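Local coordinates for lipoprotein (Bacteroides vulgatus, PDB 3U6G) that is of unknown function but adopts an immunoglobulin-like fold, probably related to PLAT/LH2 and C2-like domains, and is probably carried on the cell envelope as a lipoprotein, at the interface of chains A and B. Numbering follows the deposited sequence. Chains: chain A/B, uncharacterized protein DUF4425.

Two contrasting patches illustrate how copies of one protein can pair about a two-fold axis. Contact 1 joins residues 50-53 of chain A to the same segment of chain B, so it lies at the axis and is polar and hydrated. Contact 2 is apolar: the N-terminal segment and B:Phe70 of chain B meet the end of strand 71-80 and the start of strand 115-122 of chain A. The centres of the C-alpha atoms of the two contacts lie about 22 Å apart. No residue position is common to both, and symmetry repeats contact 2 with the chains exchanged. The pairing may be a crystal dimer rather than a biological one.

Contact 1: the interface of chains A and B. Residues chain A 50-53; chain B 37, 50-53.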
ATOM      1  N   ASP A  50      -5.179  -9.708  -7.325  1.00 16.22           N
ATOM      2  CA  ASP A  50      -3.833  -9.132  -7.262  1.00 15.88           C
ATOM      3  C   ASP A  50      -3.809  -7.736  -6.624  1.00 15.32           C
ATOM      4  O   ASP A  50      -2.833  -6.991  -6.728  1.00 15.33           O
ATOM      5  CB  ASP A  50      -3.122  -9.162  -8.622  1.00 19.35           C
ATOM      6  CG  ASP A  50      -3.823  -8.359  -9.689  1.00 23.21           C
ATOM      7  OD1 ASP A  50      -4.751  -7.588  -9.373  1.00 23.46           O
ATOM      8  OD2 ASP A  50      -3.438  -8.529 -10.875  1.00 30.13           O
ATOM      9  N   SER A  51      -4.892  -7.422  -5.933  1.00 14.91           N
ATOM     10  CA  SER A  51      -4.933  -6.308  -4.990  1.00 15.23           C
ATOM     11  C   SER A  51      -5.900  -6.731  -3.909  1.00 14.65           C
ATOM     12  O   SER A  51      -6.756  -7.576  -4.126  1.00 15.83           O
ATOM     13  CB  SER A  51      -5.417  -5.010  -5.651  1.00 16.66           C
ATOM     14  OG  SER A  51      -6.770  -5.097  -6.063  1.00 17.91           O
ATOM     15  N   TYR A  52      -5.787  -6.116  -2.743  1.00 15.04           N
ATOM     16  CA  TYR A  52      -6.645  -6.471  -1.617  1.00 15.04           C
ATOM     17  C   TYR A  52      -6.723  -5.339  -0.612  1.00 15.82           C
ATOM     18  O   TYR A  52      -5.710  -4.736  -0.267  1.00 17.14           O
ATOM     19  CB  TYR A  52      -6.106  -7.732  -0.951  1.00 17.31           C
ATOM     20  CG  TYR A  52      -6.956  -8.293   0.157  1.00 21.51           C
ATOM     21  CD1 TYR A  52      -8.313  -8.524  -0.013  1.00 23.72           C
ATOM     22  CD2 TYR A  52      -6.384  -8.633   1.372  1.00 27.76           C
ATOM     23  CE1 TYR A  52      -9.083  -9.047   1.014  1.00 30.20           C
ATOM     24  CE2 TYR A  52      -7.142  -9.157   2.393  1.00 31.40           C
ATOM     25  CZ  TYR A  52      -8.483  -9.350   2.212  1.00 27.69           C
ATOM     26  OH  TYR A  52      -9.218  -9.876   3.241  1.00 40.43           O
ATOM     27  N   SER A  53      -7.947  -5.012  -0.220  1.00 15.52           N
ATOM     28  CA  SER A  53      -8.191  -4.129   0.912  0.50 14.14           C
ATOM     29  C   SER A  53      -9.288  -4.738   1.752  1.00 15.15           C
ATOM     30  O   SER A  53     -10.173  -5.432   1.235  1.00 16.64           O
ATOM     31  CB  SER A  53      -8.641  -2.751   0.448  0.50 12.45           C
ATOM     32  OG  SER A  53      -9.908  -2.846  -0.190  0.50  8.96           O
TER
ATOM     33  N   PRO B  37     -12.125   0.688   3.647  1.00 13.80           N
ATOM     34  CA  PRO B  37     -11.406   1.044   2.429  1.00 13.67           C
ATOM     35  C   PRO B  37     -12.212   1.985   1.537  1.00 13.36           C
ATOM     36  O   PRO B  37     -13.414   1.799   1.362  1.00 13.88           O
ATOM     37  CB  PRO B  37     -11.183  -0.304   1.757  1.00 13.99           C
ATOM     38  CG  PRO B  37     -11.152  -1.274   2.874  1.00 15.39           C
ATOM     39  CD  PRO B  37     -12.166  -0.763   3.855  1.00 15.22           C
ATOM     40  N   ASP B  50     -12.229  -1.021  -4.550  1.00 13.51           N
ATOM     41  CA  ASP B  50     -11.676  -0.417  -3.332  1.00 13.91           C
ATOM     42  C   ASP B  50     -10.277  -0.938  -2.999  1.00 14.05           C
ATOM     43  O   ASP B  50      -9.768  -0.736  -1.902  1.00 13.70           O
ATOM     44  CB  ASP B  50     -12.627  -0.479  -2.141  1.00 16.16           C
ATOM     45  CG  ASP B  50     -12.979  -1.863  -1.721  1.00 16.51           C
ATOM     46  OD1 ASP B  50     -12.255  -2.823  -2.050  1.00 16.46           O
ATOM     47  OD2 ASP B  50     -14.001  -1.995  -0.989  1.00 20.34           O
ATOM     48  N   SER B  51      -9.663  -1.558  -3.994  1.00 13.16           N
ATOM     49  CA  SER B  51      -8.245  -1.833  -4.041  1.00 14.42           C
ATOM     50  C   SER B  51      -7.886  -1.802  -5.507  1.00 14.37           C
ATOM     51  O   SER B  51      -8.710  -2.062  -6.361  1.00 16.31           O
ATOM     52  CB  SER B  51      -7.914  -3.193  -3.429  1.00 15.96           C
ATOM     53  OG  SER B  51      -8.548  -4.248  -4.129  1.00 15.92           O
ATOM     54  N   TYR B  52      -6.645  -1.487  -5.809  1.00 16.71           N
ATOM     55  CA  TYR B  52      -6.214  -1.406  -7.178  1.00 14.75           C
ATOM     56  C   TYR B  52      -4.741  -1.713  -7.301  1.00 14.59           C
ATOM     57  O   TYR B  52      -3.936  -1.239  -6.496  1.00 16.25           O
ATOM     58  CB  TYR B  52      -6.484  -0.012  -7.727  1.00 17.58           C
ATOM     59  CG  TYR B  52      -6.169   0.125  -9.202  1.00 19.66           C
ATOM     60  CD1 TYR B  52      -6.997  -0.451 -10.172  1.00 22.70           C
ATOM     61  CD2 TYR B  52      -5.057   0.827  -9.629  1.00 24.87           C
ATOM     62  CE1 TYR B  52      -6.720  -0.323 -11.528  1.00 26.87           C
ATOM     63  CE2 TYR B  52      -4.765   0.966 -10.997  1.00 25.80           C
ATOM     64  CZ  TYR B  52      -5.600   0.394 -11.929  1.00 24.20           C
ATOM     65  OH  TYR B  52      -5.320   0.530 -13.266  1.00 35.60           O
ATOM     66  N   SER B  53      -4.409  -2.524  -8.301  1.00 14.09           N
ATOM     67  CA  SER B  53      -3.030  -2.739  -8.679  0.50 14.23           C
ATOM     68  C   SER B  53      -2.912  -2.771 -10.192  1.00 16.05           C
ATOM     69  O   SER B  53      -3.869  -3.112 -10.899  1.00 18.26           O
ATOM     70  CB  SER B  53      -2.484  -4.022  -8.062  0.50 12.77           C
ATOM     71  OG  SER B  53      -3.081  -5.156  -8.665  0.50 12.21           O
TER
HETATM   72  O   HOH W   1     -10.078  -5.666  -2.237  1.00 19.74           O
HETATM   73  O   HOH W   2      -3.304  -6.065 -12.085  1.00 33.47           O
HETATM   74  O   HOH W   3      -9.975  -4.706  -6.584  1.00 39.84           O
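Serine hydroxyls do most of the work where two copies of this immunoglobulin-like lipoprotein domain face each other across a two-fold axis. A:Ser53 and A:Ser51, with B:Ser51 opposite, bury the most surface, and all three hold OG in the crowded position between the backbone N and the carbonyl carbon (chi1 66° in A:Ser53). At the axis the hydroxyls of A:Ser51 and B:Ser51 meet tip to tip, OG to OG at 2.8 Å, in a hydrogen bond whose direction is not settled. Behind them A:Ser51 CB and B:Ser51 CB lie alongside one another, 3.8 Å apart.

On either side of this pair a second serine reaches over to the loop preceding strand 52-55. A:Ser53 OG donates to the backbone carbonyl B:Asp50 O at 2.7 Å, approaching from above the carbonyl plane, 64° out of it, rather than along a lone pair. The hydroxyl A:Ser53 OG also lies 3.0 Å from the carboxylate oxygen B:Asp50 OD1, so its one hydrogen may be shared between the backbone carbonyl and the carboxylate of the same aspartate. B:Pro37 brushes the outer flank, B:Pro37 CB lying 3.8 Å from A:Ser53 CB. An alanine in place of A:Ser53 would remove the hydroxyl and would probably leave B:Asp50 O and OD1 without this partner, weakening the hold on the loop.

The twin bond runs from B:Ser53 OG to A:Asp50 O. Water extends the network: water 3 joins A:Ser51 OG to B:Ser51 OG and B:Ser51 O, while water 1 bridges the chains from the amide A:Ser53 N, at 3.0 Å, to the hydroxyl B:Ser51 OG, at 2.8 Å.

Contact 2: the interface of chains A and B. Residues chain A 79-81, 114-116; chain B 4-5, 70.
With CG beside its backbone N and anti to the carbonyl carbon (chi1 -63°), B:Phe5 sends its ring from the N-terminal segment of chain B into chain A, whereas B:Phe70 holds CG in the crowded position between N and the carbonyl carbon (chi1 52°). In this immunoglobulin-like domain of the DUF4425 family, the two rings thereby lie against each other within one chain, tilted by about 45°, with B:Phe70 CE2 4.0 Å above the plane of the B:Phe5 ring, over its centre.

B:Phe5 hides far more surface than any other residue of the patch, 98 Å². Its far end enters a surface made by the end of strand 71-80, the residue that follows it and the start of strand 115-122, with A:Thr114 just before it. The CG2 methyls of A:Ile81 and A:Thr114 both sit over the face turned away from B:Phe70, so the ring is sandwiched. A:Ile81 crosses at about a right angle, its CG2 above the CE2-CZ rim, 3.5 Å from B:Phe5 CE2. A:Thr114 comes obliquely, its CG2, anti to its own backbone N, above the CD1-CE1 rim. At the ring edge, in plane, lie the amide A:Ser80 N and the carbonyl A:Leu115 O, the latter 3.5 Å from B:Phe5 CE1; backbone polar atoms thus border the aromatic rim without a hydrogen bond across.

A:Ser79 touches both rings. Its CB is 3.8 Å from B:Phe5 CE1, and its hydroxyl OG turns toward the tip of the other ring, 3.6 Å from B:Phe70 CZ. A:Ile116 slides past B:Phe70 in the opposite direction, holding CG1 anti to its backbone N, and a bend at the next torsion swings its terminal methyl CD1 to the CD1-CE1 side, 3.6 Å from B:Phe70 CD1.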
ATOM      1  N   SER A  79      -8.732   4.618  12.879  1.00 20.04           N
ATOM      2  CA  SER A  79      -9.469   5.827  13.192  1.00 22.44           C
ATOM      3  C   SER A  79     -10.509   5.595  14.280  1.00 23.01           C
ATOM      4  O   SER A  79     -10.976   4.474  14.483  1.00 21.41           O
ATOM      5  CB  SER A  79     -10.128   6.373  11.929  1.00 19.83           C
ATOM      6  OG  SER A  79     -11.029   5.425  11.384  1.00 22.12           O
ATOM      7  N   SER A  80     -10.863   6.674  14.974  1.00 21.88           N
ATOM      8  CA  SER A  80     -11.860   6.623  16.047  1.00 24.26           C
ATOM      9  C   SER A  80     -12.374   8.016  16.365  1.00 23.64           C
ATOM     10  O   SER A  80     -11.608   8.987  16.344  1.00 27.17           O
ATOM     11  CB  SER A  80     -11.291   5.985  17.324  1.00 23.18           C
ATOM     12  OG  SER A  80     -12.284   5.932  18.346  1.00 25.75           O
ATOM     13  N   ILE A  81     -13.679   8.105  16.625  1.00 27.25           N
ATOM     14  CA  ILE A  81     -14.299   9.324  17.156  1.00 32.54           C
ATOM     15  C   ILE A  81     -14.814   9.107  18.583  1.00 35.53           C
ATOM     16  O   ILE A  81     -15.573   9.928  19.099  1.00 35.10           O
ATOM     17  CB  ILE A  81     -15.484   9.804  16.278  1.00 35.52           C
ATOM     18  CG1 ILE A  81     -16.526   8.681  16.101  1.00 34.84           C
ATOM     19  CG2 ILE A  81     -14.964  10.310  14.943  1.00 37.64           C
ATOM     20  CD1 ILE A  81     -17.906   9.174  15.673  1.00 43.36           C
ATOM     21  N   THR A 114     -10.593  13.533  17.603  1.00 31.39           N
ATOM     22  CA  THR A 114     -10.625  12.593  16.494  0.50 29.59           C
ATOM     23  C   THR A 114      -9.276  11.893  16.386  1.00 28.43           C
ATOM     24  O   THR A 114      -8.241  12.569  16.428  1.00 29.45           O
ATOM     25  CB  THR A 114     -10.886  13.363  15.185  0.50 29.56           C
ATOM     26  OG1 THR A 114     -11.914  14.339  15.403  0.50 31.01           O
ATOM     27  CG2 THR A 114     -11.299  12.429  14.071  0.50 27.68           C
ATOM     28  N   LEU A 115      -9.272  10.572  16.235  1.00 27.27           N
ATOM     29  CA  LEU A 115      -8.023   9.816  16.074  1.00 25.54           C
ATOM     30  C   LEU A 115      -7.920   9.318  14.635  1.00 23.47           C
ATOM     31  O   LEU A 115      -8.836   8.675  14.141  1.00 21.46           O
ATOM     32  CB  LEU A 115      -7.981   8.629  17.041  1.00 26.22           C
ATOM     33  CG  LEU A 115      -6.687   7.794  17.111  1.00 27.53           C
ATOM     34  CD1 LEU A 115      -6.454   7.290  18.526  1.00 31.55           C
ATOM     35  CD2 LEU A 115      -6.674   6.618  16.138  1.00 25.53           C
ATOM     36  N   ILE A 116      -6.817   9.667  13.979  1.00 22.34           N
ATOM     37  CA  ILE A 116      -6.484   9.152  12.656  0.50 20.12           C
ATOM     38  C   ILE A 116      -4.992   8.844  12.636  1.00 18.77           C
ATOM     39  O   ILE A 116      -4.158   9.752  12.779  1.00 20.73           O
ATOM     40  CB  ILE A 116      -6.863  10.154  11.517  0.50 22.97           C
ATOM     41  CG1 ILE A 116      -6.216   9.743  10.187  0.50 21.39           C
ATOM     42  CG2 ILE A 116      -6.458  11.584  11.882  0.50 22.58           C
ATOM     43  CD1 ILE A 116      -6.570   8.347   9.734  0.50 24.41           C
TER
ATOM     44  N   ASP B   4     -15.895  15.226  13.935  1.00 45.94           N
ATOM     45  CA  ASP B   4     -15.925  14.710  12.537  1.00 35.22           C
ATOM     46  C   ASP B   4     -14.532  14.755  11.904  1.00 31.35           C
ATOM     47  O   ASP B   4     -13.741  15.653  12.176  1.00 31.24           O
ATOM     48  CB  ASP B   4     -16.912  15.517  11.687  1.00 38.45           C
ATOM     49  N   PHE B   5     -14.241  13.781  11.050  1.00 28.02           N
ATOM     50  CA  PHE B   5     -12.936  13.690  10.402  1.00 22.39           C
ATOM     51  C   PHE B   5     -12.779  14.764   9.329  1.00 23.53           C
ATOM     52  O   PHE B   5     -13.769  15.147   8.684  1.00 25.19           O
ATOM     53  CB  PHE B   5     -12.785  12.324   9.748  1.00 20.84           C
ATOM     54  CG  PHE B   5     -12.802  11.180  10.714  1.00 22.83           C
ATOM     55  CD1 PHE B   5     -11.667  10.871  11.459  1.00 26.20           C
ATOM     56  CD2 PHE B   5     -13.934  10.393  10.868  1.00 26.59           C
ATOM     57  CE1 PHE B   5     -11.669   9.812  12.343  1.00 26.49           C
ATOM     58  CE2 PHE B   5     -13.939   9.333  11.754  1.00 26.32           C
ATOM     59  CZ  PHE B   5     -12.807   9.041  12.491  1.00 24.68           C
ATOM     60  N   PHE B  70      -9.915  10.078   4.109  1.00 14.04           N
ATOM     61  CA  PHE B  70      -8.900  10.737   4.940  1.00 15.35           C
ATOM     62  C   PHE B  70      -7.499  10.149   4.786  1.00 14.86           C
ATOM     63  O   PHE B  70      -6.571  10.578   5.462  1.00 16.22           O
ATOM     64  CB  PHE B  70      -9.342  10.828   6.417  1.00 15.88           C
ATOM     65  CG  PHE B  70      -9.790   9.522   7.042  1.00 16.52           C
ATOM     66  CD1 PHE B  70      -8.970   8.420   7.088  1.00 20.34           C
ATOM     67  CD2 PHE B  70     -11.048   9.421   7.610  1.00 19.02           C
ATOM     68  CE1 PHE B  70      -9.411   7.229   7.692  1.00 19.16           C
ATOM     69  CE2 PHE B  70     -11.466   8.260   8.207  1.00 20.65           C
ATOM     70  CZ  PHE B  70     -10.651   7.161   8.228  1.00 17.18           C
TER